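Local coordinates for protein putative esterase (Uncultured bacterium, PDB 7C4D) that probably hydrolyses carboxylic esters as a marine bacterial carboxylesterase of the alpha/beta hydrolase fold, at residues Leu218-Glu223 / Val246-Ala251. Sequence-based numbering, arbitrary orientation.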
loop_
_atom_site.group_PDB
_atom_site.type_symbol
_atom_site.label_atom_id
_atom_site.label_comp_id
_atom_site.label_asym_id
_atom_site.label_seq_id
_atom_site.Cartn_x
_atom_site.Cartn_y
_atom_site.Cartn_z
ATOM N N LEU A 218 15.123 1.752 1.197
ATOM C CA LEU A 218 14.916 3.169 0.888
ATOM C C LEU A 218 13.559 3.608 1.443
ATOM O O LEU A 218 12.545 2.986 1.137
ATOM C CB LEU A 218 15.004 3.381 -0.635
ATOM C CG LEU A 218 14.580 4.769 -1.156
ATOM C CD1 LEU A 218 15.467 5.862 -0.578
ATOM C CD2 LEU A 218 14.620 4.823 -2.695
ATOM N N PHE A 219 13.555 4.629 2.320
ATOM C CA PHE A 219 12.329 5.253 2.796
ATOM C C PHE A 219 12.139 6.551 2.014
ATOM O O PHE A 219 12.979 7.459 2.056
ATOM C CB PHE A 219 12.377 5.443 4.321
ATOM C CG PHE A 219 12.276 4.151 5.097
ATOM C CD1 PHE A 219 13.323 3.231 5.109
ATOM C CD2 PHE A 219 11.094 3.804 5.752
ATOM C CE1 PHE A 219 13.222 2.023 5.807
ATOM C CE2 PHE A 219 10.974 2.578 6.412
ATOM C CZ PHE A 219 12.038 1.694 6.446
ATOM N N LEU A 220 11.034 6.618 1.268
ATOM C CA LEU A 220 10.668 7.827 0.554
ATOM C C LEU A 220 9.549 8.534 1.316
ATOM O O LEU A 220 8.453 8.013 1.448
ATOM C CB LEU A 220 10.235 7.471 -0.866
ATOM C CG LEU A 220 11.338 7.092 -1.860
ATOM C CD1 LEU A 220 10.671 6.487 -3.081
ATOM C CD2 LEU A 220 12.121 8.326 -2.289
ATOM N N LYS A 221 9.847 9.738 1.795
ATOM C CA LYS A 221 8.962 10.581 2.574
ATOM C C LYS A 221 8.358 11.659 1.676
ATOM O O LYS A 221 9.062 12.268 0.886
ATOM C CB LYS A 221 9.815 11.317 3.606
ATOM C CG LYS A 221 9.000 12.054 4.652
ATOM C CD LYS A 221 9.732 13.155 5.370
ATOM C CE LYS A 221 8.771 14.198 5.900
ATOM N NZ LYS A 221 9.525 15.391 6.336
ATOM N N GLY A 222 7.045 11.875 1.767
ATOM C CA GLY A 222 6.453 13.063 1.159
ATOM C C GLY A 222 6.730 14.295 2.022
ATOM O O GLY A 222 6.581 14.250 3.249
ATOM N N GLU A 223 7.188 15.383 1.399
ATOM C CA GLU A 223 7.521 16.620 2.120
ATOM C C GLU A 223 6.329 17.115 2.946
ATOM O O GLU A 223 6.508 17.494 4.096
ATOM C CB GLU A 223 7.952 17.721 1.139
ATOM C CG GLU A 223 8.500 18.985 1.797
ATOM C CD GLU A 223 8.418 20.271 0.983
ATOM O OE1 GLU A 223 8.396 20.207 -0.266
ATOM O OE2 GLU A 223 8.364 21.350 1.603
ATOM N N VAL A 246 14.743 9.688 1.886
ATOM C CA VAL A 246 14.753 10.682 0.837
ATOM C C VAL A 246 13.383 11.348 0.853
ATOM O O VAL A 246 12.362 10.665 0.824
ATOM C CB VAL A 246 15.090 10.035 -0.525
ATOM C CG1 VAL A 246 14.660 10.879 -1.710
ATOM C CG2 VAL A 246 16.560 9.643 -0.651
ATOM N N THR A 247 13.381 12.686 0.889
ATOM C CA THR A 247 12.166 13.491 0.853
ATOM C C THR A 247 11.893 13.963 -0.572
ATOM O O THR A 247 12.735 14.636 -1.167
ATOM C CB THR A 247 12.278 14.647 1.855
ATOM O OG1 THR A 247 12.382 14.050 3.152
ATOM C CG2 THR A 247 11.121 15.614 1.806
ATOM N N ILE A 248 10.733 13.573 -1.126
ATOM C CA ILE A 248 10.291 14.080 -2.420
ATOM C C ILE A 248 9.622 15.431 -2.180
ATOM O O ILE A 248 8.574 15.458 -1.527
ATOM C CB ILE A 248 9.301 13.106 -3.081
ATOM C CG1 ILE A 248 9.924 11.730 -3.337
ATOM C CG2 ILE A 248 8.671 13.713 -4.325
ATOM C CD1 ILE A 248 9.004 10.758 -4.051
ATOM N N PRO A 249 10.189 16.564 -2.680
ATOM C CA PRO A 249 9.581 17.896 -2.523
ATOM C C PRO A 249 8.156 18.041 -3.059
ATOM O O PRO A 249 7.832 17.538 -4.131
ATOM C CB PRO A 249 10.438 18.838 -3.378
ATOM C CG PRO A 249 11.247 17.909 -4.257
ATOM C CD PRO A 249 11.431 16.628 -3.465
ATOM N N GLY A 250 7.297 18.709 -2.277
ATOM C CA GLY A 250 5.978 19.094 -2.746
ATOM C C GLY A 250 5.020 17.919 -2.905
ATOM O O GLY A 250 4.045 18.031 -3.642
ATOM N N ALA A 251 5.282 16.805 -2.202
ATOM C CA ALA A 251 4.349 15.695 -2.257
ATOM C C ALA A 251 3.882 15.318 -0.858
ATOM O O ALA A 251 4.614 15.499 0.116
ATOM C CB ALA A 251 4.942 14.542 -3.013
#
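The strand at L218-G222 runs parallel to V246-I248, their axes 34° apart, and the backbone hydrogen bonds zigzag between them: V246 N to F219 O at 2.8 Å, K221 N to V246 O, I248 N to K221 O, and finally E223 N to I248 O at 3.2 Å. On one face of the sheet, V246 spreads its two methyls over two leucines. V246 CG1, anti to the backbone N, lies 3.6 Å from L220 CD2, and V246 CG2 meets L218 CD1 at 3.9 Å; L220 CD2 also reaches I248 CG1. Helix 260-270 packs on this face, with F270 on L218, F263 on L220 and I262 on I248. On the opposite face, K221 and T247 stand side by side, T247 OG1 lying 3.6 Å from K221 CD, and T247 CG2 rests against E223 CA and CB. Beyond the strands the chain makes a type II turn from I248 to A251. E223 stretches over it, CG anti to the backbone N (chi1 -172°), and E223 OE1 accepts a hydrogen bond from G250 N at 2.7 Å, on its anti side and 25° out of the carboxylate plane. This carboxylate therefore ties the turn to the end of the neighbouring strand. G222 N also hydrogen-bonds to D120 OD1, and D120 belongs with S96 and H253 to a probable catalytic triad. The pairing closes a beta-alpha-beta unit through helix 232-239, and strand 244-248 is the outermost strand at this edge of the alpha/beta hydrolase sheet.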